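Long-range contacts in pectinesterase A (Erwinia chrysanthemi, PDB 2NTP), which hydrolyses the methyl esters of pectin, releasing methanol and leaving polygalacturonate, probably the first step in maceration and soft rot of plant tissue: residues S225-E230 / T265-T270; F165-I170 / F185-L190. All blocks are in the same frame, centred on the assembly; numbering follows the deposited sequence.

How the contacts relate
Both contacts join successive coils of the same right-handed parallel beta-helix at the bend between two of its sheets. Contact 2 is a full pairing of two bends with their strand ends: backbone hydrogen bonds, a disulfide, two near-parallel, slipped phenylalanine rings in the interior and a partly exposed polar side. Contact 1 is smaller and buried, and its partners are set diagonally: Ser-225 meets Thr-270, while strand 226-229 pairs with 271-272 and strand 264-268 with 220-223. It rests on one side-chain hydrogen bond, a water bridge and a few methyl contacts. Strands 189-192 and 226-229 are neighbours in one sheet, and a salt bridge from Arg-226 to Asp-189 ties the contacts together.

Contact 1: residues S225-E230 / T265-T270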
loop_
_atom_site.group_PDB
_atom_site.type_symbol
_atom_site.label_atom_id
_atom_site.label_comp_id
_atom_site.label_asym_id
_atom_site.label_seq_id
_atom_site.Cartn_x
_atom_site.Cartn_y
_atom_site.Cartn_z
ATOM N N SER A 225 -14.259 2.997 6.297
ATOM C CA SER A 225 -13.251 2.043 6.727
ATOM C C SER A 225 -13.045 2.066 8.236
ATOM O O SER A 225 -13.744 2.776 8.963
ATOM C CB SER A 225 -11.938 2.312 5.984
ATOM O OG SER A 225 -12.066 1.941 4.622
ATOM N N ARG A 226 -12.087 1.272 8.700
ATOM C CA ARG A 226 -11.793 1.153 10.113
ATOM C C ARG A 226 -10.289 1.252 10.286
ATOM O O ARG A 226 -9.540 0.453 9.723
ATOM C CB ARG A 226 -12.321 -0.179 10.664
ATOM C CG ARG A 226 -13.858 -0.263 10.690
ATOM C CD ARG A 226 -14.378 -1.699 10.684
ATOM N NE ARG A 226 -13.979 -2.428 9.476
ATOM C CZ ARG A 226 -14.528 -2.284 8.267
ATOM N NH1 ARG A 226 -15.522 -1.429 8.059
ATOM N NH2 ARG A 226 -14.067 -3.005 7.253
ATOM N N VAL A 227 -9.871 2.261 11.043
ATOM C CA VAL A 227 -8.480 2.489 11.392
ATOM C C VAL A 227 -8.279 1.904 12.787
ATOM O O VAL A 227 -8.746 2.459 13.787
ATOM C CB VAL A 227 -8.149 4.002 11.319
ATOM C CG1 VAL A 227 -6.835 4.331 12.010
ATOM C CG2 VAL A 227 -8.124 4.453 9.864
ATOM N N ILE A 228 -7.604 0.758 12.840
ATOM C CA ILE A 228 -7.552 -0.046 14.062
ATOM C C ILE A 228 -6.127 -0.375 14.499
ATOM O O ILE A 228 -5.200 -0.379 13.691
ATOM C CB ILE A 228 -8.386 -1.362 13.939
ATOM C CG1 ILE A 228 -7.801 -2.304 12.880
ATOM C CG2 ILE A 228 -9.873 -1.048 13.647
ATOM C CD1 ILE A 228 -8.483 -3.679 12.826
ATOM N N ARG A 229 -5.967 -0.642 15.790
ATOM C CA ARG A 229 -4.684 -1.081 16.320
ATOM C C ARG A 229 -4.616 -2.599 16.282
ATOM O O ARG A 229 -5.622 -3.288 16.500
ATOM C CB ARG A 229 -4.457 -0.565 17.741
ATOM C CG ARG A 229 -5.611 -0.779 18.677
ATOM C CD ARG A 229 -5.197 -0.545 20.110
ATOM N NE ARG A 229 -6.170 0.291 20.793
ATOM C CZ ARG A 229 -5.937 1.534 21.196
ATOM N NH1 ARG A 229 -4.744 2.095 21.023
ATOM N NH2 ARG A 229 -6.896 2.210 21.803
ATOM N N GLU A 230 -3.423 -3.103 15.994
ATOM C CA GLU A 230 -3.143 -4.531 15.933
ATOM C C GLU A 230 -3.349 -5.203 17.292
ATOM O O GLU A 230 -3.793 -6.355 17.380
ATOM C CB GLU A 230 -1.698 -4.696 15.479
ATOM C CG GLU A 230 -1.169 -6.092 15.488
ATOM C CD GLU A 230 0.250 -6.137 14.986
ATOM O OE1 GLU A 230 0.455 -6.707 13.901
ATOM O OE2 GLU A 230 1.148 -5.590 15.674
ATOM N N THR A 265 -4.416 13.014 1.393
ATOM C CA THR A 265 -5.082 11.900 2.061
ATOM C C THR A 265 -6.380 12.435 2.634
ATOM O O THR A 265 -6.372 13.403 3.407
ATOM C CB THR A 265 -4.244 11.294 3.206
ATOM O OG1 THR A 265 -3.017 10.781 2.683
ATOM C CG2 THR A 265 -5.003 10.157 3.875
ATOM N N VAL A 266 -7.490 11.815 2.234
ATOM C CA VAL A 266 -8.807 12.189 2.747
ATOM C C VAL A 266 -9.490 10.967 3.352
ATOM O O VAL A 266 -9.577 9.914 2.707
ATOM C CB VAL A 266 -9.697 12.816 1.648
ATOM C CG1 VAL A 266 -11.042 13.231 2.231
ATOM C CG2 VAL A 266 -9.002 14.022 1.017
ATOM N N PHE A 267 -9.941 11.114 4.598
ATOM C CA PHE A 267 -10.721 10.089 5.291
ATOM C C PHE A 267 -12.173 10.530 5.342
ATOM O O PHE A 267 -12.468 11.634 5.800
ATOM C CB PHE A 267 -10.221 9.884 6.724
ATOM C CG PHE A 267 -8.879 9.220 6.816
ATOM C CD1 PHE A 267 -7.710 9.979 6.829
ATOM C CD2 PHE A 267 -8.776 7.829 6.906
ATOM C CE1 PHE A 267 -6.463 9.367 6.917
ATOM C CE2 PHE A 267 -7.531 7.210 6.994
ATOM C CZ PHE A 267 -6.373 7.982 7.000
ATOM N N LEU A 268 -13.074 9.663 4.885
ATOM C CA LEU A 268 -14.510 9.928 4.995
ATOM C C LEU A 268 -15.240 8.785 5.686
ATOM O O LEU A 268 -15.036 7.620 5.341
ATOM C CB LEU A 268 -15.139 10.198 3.626
ATOM C CG LEU A 268 -14.530 11.311 2.769
ATOM C CD1 LEU A 268 -13.635 10.694 1.702
ATOM C CD2 LEU A 268 -15.624 12.150 2.132
ATOM N N ASN A 269 -16.083 9.130 6.660
ATOM C CA ASN A 269 -16.924 8.150 7.365
ATOM C C ASN A 269 -16.130 6.935 7.861
ATOM O O ASN A 269 -16.545 5.780 7.687
ATOM C CB ASN A 269 -18.090 7.711 6.464
ATOM C CG ASN A 269 -18.964 8.881 6.027
ATOM O OD1 ASN A 269 -19.050 9.204 4.836
ATOM N ND2 ASN A 269 -19.613 9.525 6.992
ATOM N N THR A 270 -14.991 7.209 8.488
ATOM C CA THR A 270 -14.057 6.166 8.895
ATOM C C THR A 270 -13.861 6.152 10.412
ATOM O O THR A 270 -13.707 7.202 11.031
ATOM C CB THR A 270 -12.720 6.320 8.122
ATOM O OG1 THR A 270 -12.934 5.929 6.763
ATOM C CG2 THR A 270 -11.610 5.453 8.714
HETATM O O HOH W 1 -16.545 3.158 8.813
#
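Thr-270 is turned so that OG1 lies beside its own backbone N (chi1 -72°) and CG2 is anti to that N, which sends the hydroxyl and the methyl to different tasks. The hydroxyl is used twice. OG1 accepts the N-H of Ser-225 at 3.3 Å from Ser-225 N, a long bond but fairly straight at 158°, and donates to Leu-268 O of its own segment, with Thr-270 OG1 3.0 Å from that oxygen and well above the carbonyl plane. The donated bond spans the bend at Asn-269, whose backbone is in the left-handed region, and fixes the rotation of the hydroxyl. Thr-270 CA approaches Ser-225 O at 3.4 Å in a CA-H...O contact. Water 1 bridges the main chains, donating to Ser-225 O (2.8 Å from the water oxygen) and to Asn-269 O (2.9 Å).

Val-227 has CG1 anti to its backbone N (chi1 165°), leaving CG2 beside that N and aimed at the other segment. Val-227 CG2 meets Thr-270 CG2 at 3.8 Å, the side chains crossing at about a right angle, and reaches CE2 of the Phe-267 ring at 4.0 Å from an oblique direction. Ser-225 OG binds Thr-223 O and Cys-188 N, so the serine meets the other segment through its backbone N-H and O and through CB. The contact joins bends of successive beta-helix coils, which link strands 220-223 to 226-229 and 264-268 to 271-272; Phe-267 packs inside on Ile-222 of strand 220-223 and Leu-207 of strand 205-210.

Contact 2: residues F165-I170 / F185-L190; sequences FSDCRI and FNNCDL
Phe-165 O is gripped twice from segment 185-190: by the N-H of Asn-186, with N 2.8 Å away and nearly along the C=O axis, and by a CA-H...O contact from Phe-185 CA at 3.3 Å. The same double grip recurs at Asn-186 O, held by Asp-167 N and Ser-166 CA. Beyond the bend, Cys-168 O takes Asp-189 N and Asp-189 O takes Ile-170 N at 2.9 Å, so the in-register parallel pairing resumes on the second pair of strands.

Between the strands the backbones of Asp-167 and Asn-187 both turn through the left-handed region, and their side chains cross obliquely. Asn-187 ND2 donates to Asp-167 OD1 at 2.8 Å, in its own amide plane but from above the carboxylate, the two planes being 83° apart. Asp-167 OD2 also pairs with Lys-145, and Asn-187 OD1 with Arg-226. Such stacking of like bends, coil upon coil, belongs to the right-handed parallel beta-helix of pectinesterases. Here one step is also locked covalently: Cys-168 SG, in the crowded position between N and carbonyl carbon (chi1 83°), joins Cys-188 SG, which lies beside its own N.

Toward the interior Phe-165 and Phe-185 point the same way, their planes 13° apart and centroids 4.8 Å apart, but slid so that the rings barely overlap. Phe-185 CE2 sits over one face of the Phe-165 ring, 3.4 Å from Phe-165 CD1, and is also met by Ile-170 CD1 at 3.5 Å. Phe-165 in turn stacks with Phe-144. On the other face of the sheet, water 2 links Ser-166 OG to Asn-186 OD1, while Asn-186 ND2 bonds to Thr-223 OG1.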
loop_
_atom_site.group_PDB
_atom_site.type_symbol
_atom_site.label_atom_id
_atom_site.label_comp_id
_atom_site.label_asym_id
_atom_site.label_seq_id
_atom_site.Cartn_x
_atom_site.Cartn_y
_atom_site.Cartn_z
ATOM N N PHE A 165 -9.456 -0.478 -3.710
ATOM C CA PHE A 165 -9.327 -1.523 -2.703
ATOM C C PHE A 165 -10.634 -1.612 -1.939
ATOM O O PHE A 165 -11.108 -0.619 -1.390
ATOM C CB PHE A 165 -8.172 -1.202 -1.752
ATOM C CG PHE A 165 -6.834 -1.139 -2.433
ATOM C CD1 PHE A 165 -6.437 0.013 -3.115
ATOM C CD2 PHE A 165 -5.972 -2.231 -2.393
ATOM C CE1 PHE A 165 -5.205 0.071 -3.756
ATOM C CE2 PHE A 165 -4.731 -2.181 -3.025
ATOM C CZ PHE A 165 -4.350 -1.029 -3.713
ATOM N N SER A 166 -11.208 -2.808 -1.915
ATOM C CA SER A 166 -12.548 -3.007 -1.376
ATOM C C SER A 166 -12.570 -4.224 -0.463
ATOM O O SER A 166 -12.028 -5.272 -0.820
ATOM C CB SER A 166 -13.530 -3.195 -2.536
ATOM O OG SER A 166 -14.821 -3.572 -2.088
ATOM N N ASP A 167 -13.200 -4.082 0.706
ATOM C CA ASP A 167 -13.336 -5.178 1.676
ATOM C C ASP A 167 -11.965 -5.763 1.996
ATOM O O ASP A 167 -11.767 -6.983 1.992
ATOM C CB ASP A 167 -14.294 -6.272 1.164
ATOM C CG ASP A 167 -15.651 -5.724 0.741
ATOM O OD1 ASP A 167 -16.053 -4.630 1.197
ATOM O OD2 ASP A 167 -16.328 -6.404 -0.059
ATOM N N CYS A 168 -11.026 -4.873 2.285
ATOM C CA CYS A 168 -9.630 -5.245 2.346
ATOM C C CYS A 168 -9.053 -5.129 3.754
ATOM O O CYS A 168 -9.648 -4.505 4.633
ATOM C CB CYS A 168 -8.833 -4.419 1.329
ATOM S SG CYS A 168 -8.313 -2.760 1.834
ATOM N N ARG A 169 -7.912 -5.779 3.967
ATOM C CA ARG A 169 -7.118 -5.572 5.175
ATOM C C ARG A 169 -5.738 -5.119 4.744
ATOM O O ARG A 169 -5.144 -5.706 3.841
ATOM C CB ARG A 169 -7.025 -6.854 6.016
ATOM C CG ARG A 169 -6.395 -6.662 7.413
ATOM C CD ARG A 169 -6.071 -8.019 8.043
ATOM N NE ARG A 169 -5.581 -7.949 9.428
ATOM C CZ ARG A 169 -4.297 -7.929 9.791
ATOM N NH1 ARG A 169 -3.327 -7.936 8.878
ATOM N NH2 ARG A 169 -3.979 -7.879 11.084
ATOM N N ILE A 170 -5.242 -4.049 5.361
ATOM C CA ILE A 170 -3.877 -3.581 5.105
ATOM C C ILE A 170 -3.214 -3.289 6.444
ATOM O O ILE A 170 -3.746 -2.524 7.243
ATOM C CB ILE A 170 -3.838 -2.316 4.203
ATOM C CG1 ILE A 170 -4.602 -2.557 2.888
ATOM C CG2 ILE A 170 -2.384 -1.904 3.931
ATOM C CD1 ILE A 170 -4.794 -1.317 2.007
ATOM N N PHE A 185 -10.055 3.490 -1.156
ATOM C CA PHE A 185 -10.195 2.368 -0.237
ATOM C C PHE A 185 -11.593 2.425 0.350
ATOM O O PHE A 185 -11.986 3.449 0.918
ATOM C CB PHE A 185 -9.151 2.457 0.888
ATOM C CG PHE A 185 -7.730 2.501 0.395
ATOM C CD1 PHE A 185 -7.151 3.703 -0.024
ATOM C CD2 PHE A 185 -6.971 1.336 0.338
ATOM C CE1 PHE A 185 -5.842 3.735 -0.493
ATOM C CE2 PHE A 185 -5.663 1.359 -0.126
ATOM C CZ PHE A 185 -5.096 2.557 -0.546
ATOM N N ASN A 186 -12.349 1.343 0.199
ATOM C CA ASN A 186 -13.688 1.278 0.775
ATOM C C ASN A 186 -13.907 0.025 1.608
ATOM O O ASN A 186 -13.603 -1.087 1.168
ATOM C CB ASN A 186 -14.769 1.390 -0.300
ATOM C CG ASN A 186 -16.170 1.473 0.298
ATOM O OD1 ASN A 186 -16.949 0.524 0.219
ATOM N ND2 ASN A 186 -16.471 2.589 0.943
ATOM N N ASN A 187 -14.443 0.215 2.812
ATOM C CA ASN A 187 -14.714 -0.893 3.731
ATOM C C ASN A 187 -13.465 -1.729 4.017
ATOM O O ASN A 187 -13.505 -2.961 3.997
ATOM C CB ASN A 187 -15.876 -1.762 3.221
ATOM C CG ASN A 187 -16.389 -2.726 4.272
ATOM O OD1 ASN A 187 -16.472 -2.388 5.454
ATOM N ND2 ASN A 187 -16.736 -3.932 3.847
ATOM N N CYS A 188 -12.360 -1.034 4.276
ATOM C CA CYS A 188 -11.093 -1.682 4.585
ATOM C C CYS A 188 -10.745 -1.544 6.061
ATOM O O CYS A 188 -11.124 -0.558 6.710
ATOM C CB CYS A 188 -9.974 -1.083 3.733
ATOM S SG CYS A 188 -9.996 -1.588 1.997
ATOM N N ASP A 189 -10.019 -2.532 6.581
ATOM C CA ASP A 189 -9.402 -2.437 7.896
ATOM C C ASP A 189 -7.947 -2.045 7.713
ATOM O O ASP A 189 -7.171 -2.786 7.107
ATOM C CB ASP A 189 -9.481 -3.768 8.640
ATOM C CG ASP A 189 -10.838 -4.010 9.272
ATOM O OD1 ASP A 189 -11.730 -3.156 9.129
ATOM O OD2 ASP A 189 -11.006 -5.064 9.911
ATOM N N LEU A 190 -7.587 -0.881 8.232
ATOM C CA LEU A 190 -6.207 -0.411 8.172
ATOM C C LEU A 190 -5.600 -0.611 9.549
ATOM O O LEU A 190 -6.015 0.031 10.521
ATOM C CB LEU A 190 -6.148 1.059 7.733
ATOM C CG LEU A 190 -6.865 1.414 6.415
ATOM C CD1 LEU A 190 -6.653 2.881 6.068
ATOM C CD2 LEU A 190 -6.430 0.526 5.242
HETATM O O HOH W 2 -16.620 -1.723 -1.378
#